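Local coordinates for Alpha/beta hydrolase (Pectobacterium atrosepticum SCRI1043, PDB 3BDV), which is of uncertain function but probably acts as a hydrolase of the alpha/beta-hydrolase fold and binds calcium ions, at residues 20-25 with 36-41; 77-82 with 178-183; 111-116 with 136-141; 86-91 with 102-107. All coordinates share one frame; numbering follows the deposited sequence. Where two conformers were deposited one is given.

Contact 1: residues 20-25 with 36-41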
loop_
_atom_site.group_PDB
_atom_site.type_symbol
_atom_site.label_atom_id
_atom_site.label_comp_id
_atom_site.label_asym_id
_atom_site.label_seq_id
_atom_site.Cartn_x
_atom_site.Cartn_y
_atom_site.Cartn_z
HETATM N N MSE A 20 -9.757 2.240 4.152
HETATM C CA MSE A 20 -8.622 1.627 3.487
HETATM C C MSE A 20 -8.894 1.573 2.001
HETATM O O MSE A 20 -9.952 1.112 1.592
HETATM C CB MSE A 20 -8.435 0.194 3.945
HETATM C CG MSE A 20 -8.331 0.003 5.419
HETATM SE SE MSE A 20 -7.038 1.051 6.338
HETATM C CE MSE A 20 -6.965 0.059 7.998
ATOM N N VAL A 21 -7.912 1.987 1.207
ATOM C CA VAL A 21 -7.968 1.856 -0.250
ATOM C C VAL A 21 -6.832 0.941 -0.752
ATOM O O VAL A 21 -5.669 1.307 -0.656
ATOM C CB VAL A 21 -7.946 3.226 -0.941
ATOM C CG1 VAL A 21 -8.057 3.027 -2.433
ATOM C CG2 VAL A 21 -9.104 4.111 -0.434
ATOM N N LEU A 22 -7.200 -0.223 -1.302
ATOM C CA LEU A 22 -6.250 -1.154 -1.886
ATOM C C LEU A 22 -5.834 -0.735 -3.293
ATOM O O LEU A 22 -6.684 -0.532 -4.144
ATOM C CB LEU A 22 -6.824 -2.574 -1.939
ATOM C CG LEU A 22 -7.196 -3.130 -0.581
ATOM C CD1 LEU A 22 -8.200 -4.287 -0.803
ATOM C CD2 LEU A 22 -5.925 -3.588 0.194
ATOM N N VAL A 23 -4.530 -0.538 -3.488
ATOM C CA VAL A 23 -3.934 -0.197 -4.789
ATOM C C VAL A 23 -3.012 -1.309 -5.329
ATOM O O VAL A 23 -1.847 -1.370 -4.980
ATOM C CB VAL A 23 -3.135 1.115 -4.731
ATOM C CG1 VAL A 23 -2.759 1.580 -6.127
ATOM C CG2 VAL A 23 -3.958 2.238 -3.978
ATOM N N PRO A 24 -3.538 -2.195 -6.190
ATOM C CA PRO A 24 -2.706 -3.229 -6.815
ATOM C C PRO A 24 -1.713 -2.681 -7.814
ATOM O O PRO A 24 -1.878 -1.546 -8.300
ATOM C CB PRO A 24 -3.731 -4.155 -7.500
ATOM C CG PRO A 24 -5.029 -3.858 -6.775
ATOM C CD PRO A 24 -4.962 -2.374 -6.531
ATOM N N GLY A 25 -0.713 -3.503 -8.119
ATOM C CA GLY A 25 0.205 -3.211 -9.200
ATOM C C GLY A 25 -0.181 -3.848 -10.531
ATOM O O GLY A 25 -1.336 -4.151 -10.789
ATOM N N SER A 36 -6.304 -9.286 -2.044
ATOM C CA SER A 36 -7.558 -9.985 -2.253
ATOM C C SER A 36 -8.024 -10.715 -0.985
ATOM O O SER A 36 -9.225 -10.738 -0.686
ATOM C CB SER A 36 -7.482 -10.914 -3.484
ATOM O OG SER A 36 -7.270 -10.157 -4.695
ATOM N N HIS A 37 -7.120 -11.360 -0.255
ATOM C CA HIS A 37 -7.482 -11.877 1.055
ATOM C C HIS A 37 -8.096 -10.774 1.890
ATOM O O HIS A 37 -9.154 -10.950 2.515
ATOM C CB HIS A 37 -6.261 -12.470 1.764
ATOM C CG HIS A 37 -5.931 -13.849 1.291
ATOM N ND1 HIS A 37 -6.334 -14.986 1.956
ATOM C CD2 HIS A 37 -5.217 -14.269 0.215
ATOM C CE1 HIS A 37 -5.892 -16.050 1.306
ATOM N NE2 HIS A 37 -5.217 -15.649 0.240
ATOM N N TRP A 38 -7.456 -9.628 1.891
ATOM C CA TRP A 38 -7.913 -8.525 2.761
ATOM C C TRP A 38 -9.270 -7.956 2.348
ATOM O O TRP A 38 -10.124 -7.655 3.195
ATOM C CB TRP A 38 -6.844 -7.434 2.859
ATOM C CG TRP A 38 -5.592 -7.892 3.546
ATOM C CD1 TRP A 38 -5.281 -9.183 3.967
ATOM C CD2 TRP A 38 -4.443 -7.101 3.823
ATOM N NE1 TRP A 38 -4.046 -9.189 4.529
ATOM C CE2 TRP A 38 -3.490 -7.941 4.430
ATOM C CE3 TRP A 38 -4.134 -5.760 3.638
ATOM C CZ2 TRP A 38 -2.260 -7.468 4.857
ATOM C CZ3 TRP A 38 -2.919 -5.302 4.058
ATOM C CH2 TRP A 38 -2.005 -6.150 4.675
ATOM N N GLU A 39 -9.480 -7.872 1.049
ATOM C CA GLU A 39 -10.761 -7.434 0.505
ATOM C C GLU A 39 -11.883 -8.372 0.911
ATOM O O GLU A 39 -12.943 -7.919 1.289
ATOM C CB GLU A 39 -10.664 -7.360 -0.992
ATOM C CG GLU A 39 -11.848 -6.713 -1.629
ATOM C CD GLU A 39 -11.726 -6.678 -3.124
ATOM O OE1 GLU A 39 -10.991 -7.536 -3.720
ATOM O OE2 GLU A 39 -12.397 -5.795 -3.689
ATOM N N ARG A 40 -11.669 -9.682 0.792
ATOM C CA ARG A 40 -12.659 -10.657 1.266
ATOM C C ARG A 40 -12.872 -10.587 2.787
ATOM O O ARG A 40 -13.990 -10.742 3.276
ATOM C CB ARG A 40 -12.276 -12.101 0.903
ATOM C CG ARG A 40 -12.258 -12.418 -0.571
ATOM C CD ARG A 40 -12.125 -13.910 -0.814
ATOM N NE ARG A 40 -10.783 -14.423 -0.496
ATOM C CZ ARG A 40 -9.732 -14.332 -1.316
ATOM N NH1 ARG A 40 -9.827 -13.754 -2.506
ATOM N NH2 ARG A 40 -8.595 -14.860 -0.948
ATOM N N ARG A 41 -11.794 -10.377 3.538
ATOM C CA ARG A 41 -11.884 -10.330 4.999
ATOM C C ARG A 41 -12.593 -9.069 5.549
ATOM O O ARG A 41 -13.322 -9.145 6.568
ATOM C CB ARG A 41 -10.466 -10.489 5.561
ATOM C CG ARG A 41 -10.391 -10.673 7.016
ATOM C CD ARG A 41 -9.001 -10.958 7.406
ATOM N NE ARG A 41 -8.839 -11.088 8.854
ATOM C CZ ARG A 41 -7.867 -11.779 9.431
ATOM N NH1 ARG A 41 -7.005 -12.457 8.699
ATOM N NH2 ARG A 41 -7.772 -11.826 10.748
#

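Contact 2: residues 77-82 with 178-183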
loop_
_atom_site.group_PDB
_atom_site.type_symbol
_atom_site.label_atom_id
_atom_site.label_comp_id
_atom_site.label_asym_id
_atom_site.label_seq_id
_atom_site.Cartn_x
_atom_site.Cartn_y
_atom_site.Cartn_z
ATOM N N ILE A 77 -6.388 5.556 4.009
ATOM C CA ILE A 77 -5.038 4.981 3.985
ATOM C C ILE A 77 -4.868 4.236 2.683
ATOM O O ILE A 77 -5.637 3.315 2.403
ATOM C CB ILE A 77 -4.779 4.025 5.175
ATOM C CG1 ILE A 77 -4.856 4.804 6.494
ATOM C CG2 ILE A 77 -3.417 3.369 5.014
ATOM C CD1 ILE A 77 -4.798 3.972 7.770
ATOM N N LEU A 78 -3.911 4.669 1.859
ATOM C CA LEU A 78 -3.622 3.955 0.584
ATOM C C LEU A 78 -2.743 2.759 0.881
ATOM O O LEU A 78 -1.724 2.898 1.527
ATOM C CB LEU A 78 -2.903 4.875 -0.392
ATOM C CG LEU A 78 -3.711 6.079 -0.907
ATOM C CD1 LEU A 78 -2.836 6.890 -1.851
ATOM C CD2 LEU A 78 -5.033 5.641 -1.552
ATOM N N ILE A 79 -3.137 1.578 0.433
ATOM C CA ILE A 79 -2.350 0.342 0.741
ATOM C C ILE A 79 -1.927 -0.178 -0.645
ATOM O O ILE A 79 -2.715 -0.779 -1.416
ATOM C CB ILE A 79 -3.156 -0.693 1.520
ATOM C CG1 ILE A 79 -3.673 -0.165 2.863
ATOM C CG2 ILE A 79 -2.336 -1.992 1.698
ATOM C CD1 ILE A 79 -4.672 -1.071 3.583
ATOM N N GLY A 80 -0.676 0.112 -0.991
ATOM C CA GLY A 80 -0.160 -0.172 -2.311
ATOM C C GLY A 80 0.778 -1.369 -2.426
ATOM O O GLY A 80 1.522 -1.641 -1.509
ATOM N N HIS A 81 0.799 -2.011 -3.587
ATOM C CA HIS A 81 1.776 -3.060 -3.865
ATOM C C HIS A 81 2.559 -2.716 -5.124
ATOM O O HIS A 81 1.961 -2.464 -6.167
ATOM C CB HIS A 81 1.080 -4.429 -4.057
ATOM C CG HIS A 81 2.018 -5.569 -4.343
ATOM N ND1 HIS A 81 1.884 -6.402 -5.432
ATOM C CD2 HIS A 81 3.126 -5.988 -3.687
ATOM C CE1 HIS A 81 2.859 -7.294 -5.424
ATOM N NE2 HIS A 81 3.619 -7.079 -4.360
ATOM N N SER A 82 3.889 -2.741 -5.044
ATOM C CA SER A 82 4.739 -2.640 -6.246
ATOM C C SER A 82 4.484 -1.341 -7.057
ATOM O O SER A 82 4.614 -0.237 -6.521
ATOM C CB SER A 82 4.601 -3.916 -7.078
ATOM O OG SER A 82 5.719 -4.045 -7.973
ATOM N N LYS A 178 -1.686 -6.952 11.157
ATOM C CA LYS A 178 -1.243 -6.508 12.498
ATOM C C LYS A 178 -0.538 -5.155 12.450
ATOM O O LYS A 178 -0.886 -4.253 13.179
ATOM C CB LYS A 178 -0.350 -7.567 13.161
ATOM C CG LYS A 178 0.162 -7.193 14.567
ATOM C CD LYS A 178 1.200 -8.175 15.174
ATOM C CE LYS A 178 2.667 -7.722 14.901
ATOM N NZ LYS A 178 3.250 -6.619 15.771
ATOM N N ARG A 179 0.481 -5.017 11.605
ATOM C CA ARG A 179 1.141 -3.723 11.459
ATOM C C ARG A 179 0.228 -2.604 11.010
ATOM O O ARG A 179 0.358 -1.466 11.464
ATOM C CB ARG A 179 2.336 -3.855 10.500
ATOM C CG ARG A 179 3.359 -4.755 11.022
ATOM C CD ARG A 179 3.868 -4.289 12.367
ATOM N NE ARG A 179 4.437 -2.948 12.302
ATOM C CZ ARG A 179 5.735 -2.666 12.186
ATOM N NH1 ARG A 179 6.641 -3.628 12.151
ATOM N NH2 ARG A 179 6.123 -1.384 12.177
ATOM N N LEU A 180 -0.663 -2.888 10.078
ATOM C CA LEU A 180 -1.609 -1.914 9.643
ATOM C C LEU A 180 -2.484 -1.417 10.798
ATOM O O LEU A 180 -2.791 -0.255 10.900
ATOM C CB LEU A 180 -2.504 -2.528 8.578
ATOM C CG LEU A 180 -3.629 -1.640 8.018
ATOM C CD1 LEU A 180 -3.116 -0.293 7.425
ATOM C CD2 LEU A 180 -4.426 -2.430 7.038
ATOM N N ALA A 181 -2.916 -2.327 11.649
ATOM C CA ALA A 181 -3.721 -1.966 12.786
ATOM C C ALA A 181 -2.985 -1.001 13.711
ATOM O O ALA A 181 -3.511 0.042 14.088
ATOM C CB ALA A 181 -4.149 -3.291 13.540
ATOM N N GLU A 182 -1.742 -1.331 14.019
ATOM C CA GLU A 182 -0.872 -0.541 14.877
ATOM C C GLU A 182 -0.716 0.881 14.374
ATOM O O GLU A 182 -0.846 1.852 15.132
ATOM C CB GLU A 182 0.486 -1.221 14.994
ATOM C CG GLU A 182 0.403 -2.571 15.742
ATOM C CD GLU A 182 1.640 -3.408 15.682
ATOM O OE1 GLU A 182 2.609 -2.938 15.087
ATOM O OE2 GLU A 182 1.627 -4.537 16.220
ATOM N N PHE A 183 -0.399 0.964 13.080
ATOM C CA PHE A 183 -0.165 2.224 12.337
ATOM C C PHE A 183 -1.407 3.051 12.207
ATOM O O PHE A 183 -1.386 4.248 12.474
ATOM C CB PHE A 183 0.373 1.802 10.958
ATOM C CG PHE A 183 0.550 2.915 9.951
ATOM C CD1 PHE A 183 1.512 3.888 10.141
ATOM C CD2 PHE A 183 -0.173 2.914 8.772
ATOM C CE1 PHE A 183 1.718 4.857 9.159
ATOM C CE2 PHE A 183 0.006 3.878 7.800
ATOM C CZ PHE A 183 0.921 4.838 7.967
#

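Contact 3: residues 111-116 with 136-141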
loop_
_atom_site.group_PDB
_atom_site.type_symbol
_atom_site.label_atom_id
_atom_site.label_comp_id
_atom_site.label_asym_id
_atom_site.label_seq_id
_atom_site.Cartn_x
_atom_site.Cartn_y
_atom_site.Cartn_z
HETATM N N MSE A 111 12.947 3.014 -11.712
HETATM C CA MSE A 111 13.542 2.764 -13.013
HETATM C C MSE A 111 12.969 1.533 -13.689
HETATM O O MSE A 111 12.908 1.497 -14.928
HETATM C CB MSE A 111 15.071 2.679 -12.877
HETATM C CG MSE A 111 15.857 2.333 -14.147
HETATM SE SE MSE A 111 16.126 3.942 -15.100
HETATM C CE MSE A 111 17.497 4.769 -13.943
ATOM N N ARG A 112 12.570 0.503 -12.917
ATOM C CA ARG A 112 12.041 -0.699 -13.516
ATOM C C ARG A 112 10.831 -0.441 -14.373
ATOM O O ARG A 112 10.517 -1.232 -15.214
ATOM C CB ARG A 112 11.632 -1.694 -12.439
ATOM C CG ARG A 112 12.752 -2.135 -11.511
ATOM C CD ARG A 112 13.756 -3.026 -12.152
ATOM N NE ARG A 112 14.725 -2.365 -12.977
ATOM C CZ ARG A 112 15.773 -1.694 -12.522
ATOM N NH1 ARG A 112 15.990 -1.563 -11.209
ATOM N NH2 ARG A 112 16.655 -1.185 -13.384
ATOM N N PHE A 113 10.116 0.630 -14.097
ATOM C CA PHE A 113 8.945 0.981 -14.874
ATOM C C PHE A 113 9.125 2.344 -15.553
ATOM O O PHE A 113 8.146 2.975 -15.987
ATOM C CB PHE A 113 7.724 0.990 -13.945
ATOM C CG PHE A 113 7.323 -0.362 -13.458
ATOM C CD1 PHE A 113 6.709 -1.249 -14.289
ATOM C CD2 PHE A 113 7.568 -0.741 -12.142
ATOM C CE1 PHE A 113 6.358 -2.499 -13.803
ATOM C CE2 PHE A 113 7.176 -1.931 -11.666
ATOM C CZ PHE A 113 6.601 -2.833 -12.489
ATOM N N GLU A 114 10.369 2.763 -15.728
ATOM C CA GLU A 114 10.695 4.042 -16.407
ATOM C C GLU A 114 9.928 5.241 -15.873
ATOM O O GLU A 114 9.446 6.095 -16.632
ATOM C CB GLU A 114 10.517 3.916 -17.915
ATOM C CG GLU A 114 11.395 2.831 -18.524
ATOM C CD GLU A 114 11.352 2.853 -20.021
ATOM O OE1 GLU A 114 12.046 3.669 -20.628
ATOM O OE2 GLU A 114 10.623 2.067 -20.599
ATOM N N ILE A 115 9.778 5.293 -14.558
ATOM C CA ILE A 115 9.169 6.426 -13.884
ATOM C C ILE A 115 10.093 7.013 -12.787
ATOM O O ILE A 115 9.667 7.701 -11.865
ATOM C CB ILE A 115 7.736 6.141 -13.349
ATOM C CG1 ILE A 115 7.712 4.990 -12.324
ATOM C CG2 ILE A 115 6.765 5.937 -14.523
ATOM C CD1 ILE A 115 6.450 5.047 -11.487
ATOM N N ASP A 116 11.376 6.806 -13.001
ATOM C CA ASP A 116 12.439 7.449 -12.216
ATOM C C ASP A 116 12.428 8.962 -12.313
ATOM O O ASP A 116 13.026 9.627 -11.455
ATOM C CB ASP A 116 13.816 6.933 -12.671
ATOM C CG ASP A 116 13.990 6.957 -14.199
ATOM O OD1 ASP A 116 13.170 6.344 -14.949
ATOM O OD2 ASP A 116 14.995 7.570 -14.654
ATOM N N ASP A 136 13.202 -9.524 -3.600
ATOM C CA ASP A 136 12.169 -8.967 -4.456
ATOM C C ASP A 136 12.848 -8.586 -5.759
ATOM O O ASP A 136 13.697 -7.713 -5.754
ATOM C CB ASP A 136 11.607 -7.710 -3.801
ATOM C CG ASP A 136 10.542 -7.057 -4.619
ATOM O OD1 ASP A 136 10.320 -7.484 -5.773
ATOM O OD2 ASP A 136 9.913 -6.111 -4.106
ATOM N N PRO A 137 12.445 -9.181 -6.876
ATOM C CA PRO A 137 13.136 -8.826 -8.134
ATOM C C PRO A 137 13.089 -7.367 -8.533
ATOM O O PRO A 137 13.953 -6.925 -9.297
ATOM C CB PRO A 137 12.424 -9.709 -9.163
ATOM C CG PRO A 137 12.069 -10.929 -8.368
ATOM C CD PRO A 137 11.541 -10.339 -7.094
ATOM N N LEU A 138 12.100 -6.633 -8.056
ATOM C CA LEU A 138 11.925 -5.260 -8.527
ATOM C C LEU A 138 12.508 -4.226 -7.592
ATOM O O LEU A 138 12.546 -3.072 -7.965
ATOM C CB LEU A 138 10.443 -4.953 -8.804
ATOM C CG LEU A 138 9.812 -5.855 -9.856
ATOM C CD1 LEU A 138 8.457 -5.369 -10.309
ATOM C CD2 LEU A 138 10.833 -6.053 -11.012
HETATM N N MSE A 139 13.010 -4.619 -6.421
HETATM C CA MSE A 139 13.589 -3.666 -5.481
HETATM C C MSE A 139 14.580 -4.326 -4.541
HETATM O O MSE A 139 14.220 -5.231 -3.801
HETATM C CB MSE A 139 12.466 -2.953 -4.692
HETATM C CG MSE A 139 12.928 -1.936 -3.657
HETATM SE SE MSE A 139 13.565 -0.281 -4.341
HETATM C CE MSE A 139 11.905 0.790 -4.273
ATOM N N SER A 140 15.846 -3.913 -4.598
ATOM C CA SER A 140 16.843 -4.487 -3.658
ATOM C C SER A 140 16.540 -3.947 -2.280
ATOM O O SER A 140 15.981 -2.851 -2.134
ATOM C CB SER A 140 18.302 -4.138 -4.005
ATOM O OG SER A 140 18.593 -2.767 -3.871
ATOM N N PHE A 141 16.920 -4.699 -1.261
ATOM C CA PHE A 141 16.692 -4.220 0.101
ATOM C C PHE A 141 17.420 -2.913 0.411
ATOM O O PHE A 141 16.867 -2.011 1.056
ATOM C CB PHE A 141 17.054 -5.294 1.125
ATOM C CG PHE A 141 16.704 -4.890 2.513
ATOM C CD1 PHE A 141 15.390 -4.922 2.920
ATOM C CD2 PHE A 141 17.671 -4.409 3.381
ATOM C CE1 PHE A 141 15.029 -4.503 4.212
ATOM C CE2 PHE A 141 17.334 -3.981 4.655
ATOM C CZ PHE A 141 16.015 -4.024 5.069
HETATM O O HOH W 1 15.171 -2.945 -8.804
#

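Contact 4: residues 86-91 with 102-107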
loop_
_atom_site.group_PDB
_atom_site.type_symbol
_atom_site.label_atom_id
_atom_site.label_comp_id
_atom_site.label_asym_id
_atom_site.label_seq_id
_atom_site.Cartn_x
_atom_site.Cartn_y
_atom_site.Cartn_z
ATOM N N LEU A 86 4.179 2.763 -5.832
ATOM C CA LEU A 86 4.696 3.971 -6.503
ATOM C C LEU A 86 3.594 4.948 -6.813
ATOM O O LEU A 86 3.761 6.164 -6.623
ATOM C CB LEU A 86 5.499 3.647 -7.744
ATOM C CG LEU A 86 6.748 2.817 -7.438
ATOM C CD1 LEU A 86 7.554 2.546 -8.718
ATOM C CD2 LEU A 86 7.605 3.429 -6.342
ATOM N N ALA A 87 2.478 4.473 -7.336
ATOM C CA ALA A 87 1.390 5.413 -7.631
ATOM C C ALA A 87 0.896 6.119 -6.388
ATOM O O ALA A 87 0.617 7.315 -6.428
ATOM C CB ALA A 87 0.235 4.674 -8.333
ATOM N N ALA A 88 0.798 5.388 -5.273
ATOM C CA ALA A 88 0.348 5.930 -3.993
ATOM C C ALA A 88 1.333 7.037 -3.609
ATOM O O ALA A 88 0.923 8.129 -3.214
ATOM C CB ALA A 88 0.292 4.855 -2.887
ATOM N N CYS A 89 2.625 6.752 -3.754
ATOM C CA CYS A 89 3.651 7.724 -3.432
ATOM C C CYS A 89 3.494 8.982 -4.294
ATOM O O CYS A 89 3.526 10.076 -3.791
ATOM C CB CYS A 89 5.007 7.083 -3.625
ATOM S SG CYS A 89 6.390 8.152 -3.422
ATOM N N HIS A 90 3.312 8.798 -5.594
ATOM C CA HIS A 90 3.269 9.904 -6.495
ATOM C C HIS A 90 2.050 10.795 -6.185
ATOM O O HIS A 90 2.130 12.015 -6.154
ATOM C CB HIS A 90 3.241 9.382 -7.931
ATOM C CG HIS A 90 3.119 10.455 -8.971
ATOM N ND1 HIS A 90 4.212 11.102 -9.519
ATOM C CD2 HIS A 90 2.029 10.978 -9.590
ATOM C CE1 HIS A 90 3.799 11.957 -10.426
ATOM N NE2 HIS A 90 2.482 11.909 -10.484
ATOM N N VAL A 91 0.915 10.180 -5.914
ATOM C CA VAL A 91 -0.299 10.965 -5.636
ATOM C C VAL A 91 -0.127 11.838 -4.395
ATOM O O VAL A 91 -0.484 13.001 -4.415
ATOM C CB VAL A 91 -1.529 10.067 -5.492
ATOM C CG1 VAL A 91 -2.660 10.786 -4.775
ATOM C CG2 VAL A 91 -1.951 9.606 -6.852
ATOM N N VAL A 102 -0.031 6.198 4.215
ATOM C CA VAL A 102 0.146 5.261 3.118
ATOM C C VAL A 102 1.022 4.114 3.573
ATOM O O VAL A 102 1.934 4.261 4.387
ATOM C CB VAL A 102 0.707 5.914 1.806
ATOM C CG1 VAL A 102 -0.225 7.000 1.265
ATOM C CG2 VAL A 102 2.100 6.439 2.021
HETATM N N MSE A 103 0.662 2.934 3.104
HETATM C CA MSE A 103 1.376 1.676 3.384
HETATM C C MSE A 103 1.872 1.176 2.048
HETATM O O MSE A 103 1.050 0.913 1.149
HETATM C CB MSE A 103 0.440 0.649 4.044
HETATM C CG MSE A 103 1.033 -0.668 4.183
HETATM SE SE MSE A 103 0.002 -1.677 5.510
HETATM C CE MSE A 103 0.602 -3.426 5.146
ATOM N N LEU A 104 3.193 1.092 1.904
ATOM C CA LEU A 104 3.897 0.773 0.645
ATOM C C LEU A 104 4.510 -0.614 0.803
ATOM O O LEU A 104 5.492 -0.817 1.487
ATOM C CB LEU A 104 4.978 1.797 0.311
ATOM C CG LEU A 104 4.480 3.228 0.297
ATOM C CD1 LEU A 104 5.558 4.327 0.008
ATOM C CD2 LEU A 104 3.308 3.347 -0.691
ATOM N N VAL A 105 3.920 -1.579 0.116
ATOM C CA VAL A 105 4.355 -2.946 0.282
ATOM C C VAL A 105 5.102 -3.365 -0.975
ATOM O O VAL A 105 4.524 -3.380 -2.059
ATOM C CB VAL A 105 3.153 -3.894 0.486
ATOM C CG1 VAL A 105 3.677 -5.388 0.613
ATOM C CG2 VAL A 105 2.303 -3.439 1.702
ATOM N N ALA A 106 6.383 -3.673 -0.823
ATOM C CA ALA A 106 7.238 -4.031 -1.981
ATOM C C ALA A 106 7.143 -2.954 -3.078
ATOM O O ALA A 106 6.878 -3.244 -4.249
ATOM C CB ALA A 106 6.906 -5.439 -2.545
ATOM N N PRO A 107 7.408 -1.693 -2.711
ATOM C CA PRO A 107 7.454 -0.673 -3.750
ATOM C C PRO A 107 8.524 -1.065 -4.756
ATOM O O PRO A 107 9.577 -1.574 -4.369
ATOM C CB PRO A 107 7.853 0.586 -2.991
ATOM C CG PRO A 107 8.576 0.148 -1.920
ATOM C CD PRO A 107 7.935 -1.154 -1.449
#

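Contact 1: residues 20-25 with 36-41
Leu22 of strand 20-23 faces Trp38 and Glu39 of helix 36-41, and the backbones are nearest where Leu22 CA and Glu39 CA lie 8.1 Å apart. No hydrogen bond joins the segments. The helix is held by its own bonds, from Arg40 N to Ser36 O and from Arg41 N to His37 O. Leu22 makes the contact with its two methyl groups. CD1 of Leu22 meets CB of Glu39 at 3.9 Å, the two side chains passing at a slant. CD2 of Leu22 lies 4.4 Å from CE3 of Trp38 and comes to the indole obliquely. Strand and helix belong to the beta-alpha-beta unit of strand 19-23, helix 34-41 and strand 46-47, part of the alpha/beta-hydrolase fold. Glu39 gives only its aliphatic root to the leucine. Its CG is anti to the backbone N (chi1 -171°) and the chain runs on extended, which carries the carboxylate past Leu22. There it forms salt bridges with Arg47, a residue of the calcium site, and with Arg49. The Glu39 side chain lies about 7 Å from a bound calcium ion. Trp38 is tied elsewhere, through NE1 to the carbonyl oxygen of Pro172.

Contact 2: residues 77-82 with 178-183
Ile77 and Ile79 lie on an inner strand of the parallel alpha/beta-hydrolase sheet, and here they meet Leu180 and Phe183 of helix 174-185, which packs on one face of that sheet. The strand leads into Gly80 and Ser82, part of a GxSxG sequence consistent with a nucleophile elbow. Ser82 has a positive phi of 58°, as expected for the strained turn of such an elbow, and it precedes the next helix. Strand 77-81 and helix 178-183 run nearly antiparallel, at 157°, their axes coming within 11.8 Å. Every touching residue is buried and apolar. Leu180 has CG anti to its backbone N (chi1 178°) and extends toward the strand. Its CD2 meets CD1 of Ile79 tip to tip at 3.7 Å. Ile77 contributes one branch to two partners. Its CG2 lies 4.4 Å from CD1 of Leu180. Lys178, Arg179 and Glu182 form a salt-bridge network on the helix. Lys178 NZ is 2.7 Å from Glu182 OE2, Arg179 NE meets Glu182 OE1 by charge alone, and Arg179 is also bridged to Glu154. Beside Leu180, the ring of Phe183 turns its edge to the strand, and Ile77 CG2 sits near the ring plane, 4.4 Å from CE2.

Contact 3: residues 111-116 with 136-141
Phe113 and Leu138 cross at about a right angle, with one leucine methyl set against the end of the aromatic ring. CD1 of Leu138 lies 3.8 Å from CZ of Phe113 and 3.9 Å from CE2, and it approaches the ring obliquely. Phe113 has CG anti to its carbonyl carbon (chi1 -69°), which brings the CZ-CE2 end of the ring to Leu138. The ring also meets Phe83 edge-to-face.

Arg112 comes to the same leucine by another route. Its CG lies 3.7 Å from the backbone O of Leu138. The bends at chi2 and chi3 turn the guanidinium back, one face lying over CB of Met111. A water bridges the two segments, accepting from Arg112 NH1 at 2.9 Å and giving a weak bond to Leu138 O at 2.8 Å.

Leu138 is itself fixed by a type I turn from Asp136 to Met139. Its N donates to Asp136 OD1 at 3.0 Å in a nearly straight bond, forming an Asx turn. The donor stands well above the carboxylate plane. Leu138 also touches Ser82 of the presumed nucleophile elbow.

No direct hydrogen bond joins 111-116 to 136-141, though the Leu138 backbone is bonded to Glu109 just before. Between the segments there is a methyl on a ring, the arginine chain over a carbonyl oxygen, and one water. The direct polar bonds among these residues lie within each segment. Asp136 OD1 also accepts from His163 ND1. The leucine that touches Phe113 is thus placed by the same carboxylate that meets the histidine, probably of the alpha/beta-hydrolase triad.

Contact 4: residues 86-91 with 102-107
Ala88 and Leu104 make the closest contact between helix 86-91 and strand 102-105. CB of Ala88 lies 4.0 Å from CD2 of Leu104, and both residues point toward the opposite segment. The alanine is small, consistent with the close approach of the helix here, with Ala88 CA 7.1 Å from Val102 CA. Leu104 has CG anti to its carbonyl carbon (chi1 -53°). CD2 is the branch that comes closest to Ala88, while CD1 lies on the Cys89 side.

The second meeting point is looser. Leu86 and Pro107 have the nearest backbones, with their CA atoms 6.1 Å apart, yet neither residue aims its first side-chain bond straight at the other segment. Only the end of Leu86 approaches, its CD2 standing 4.4 Å from CB of Pro107. The chain reaches this point by turning at Ala106, which has positive phi and psi just after the strand. Neither end opens to solvent, for all four touching residues are buried. The contact is wholly apolar, and no hydrogen bond crosses it. The backbone polar groups of the helix pair among themselves, as in His90 N to Leu86 O at 2.9 Å.

Helix 83-93 and strand 99-105 are the last two elements of a beta-alpha-beta unit that begins with strand 76-81. Ala87 points away from strand 102-105 and packs on Trp61 and Ile65 of helix 58-70. Met103 points to the other side of the sheet. Its backbone pairs with Leu78 and Gly80 of strand 76-81, while Val102 and Leu104 pair with Leu129 of strand 128-132 on the opposite flank.

Contacts 1, 2 and 4 are buried and apolar where they cross, each setting a helix against the same parallel sheet. Strands 19-23, 76-81 and 99-105 lie side by side, joined by probable backbone hydrogen bonds such as Val23 N to Ile79 O and Gly80 N to Met103 O. Contacts 1 and 2 also touch through Met20 and Leu180, and contacts 1 and 4 through Trp38 and Met103. Contact 3 differs. It joins two surface loops and uses a water besides apolar packing. It still reaches the core, since Leu138 touches Ser82 of contact 2, and Ile115 touches Leu86 of contact 4. The probable catalytic region thus lies where contacts 2, 3 and 4 converge.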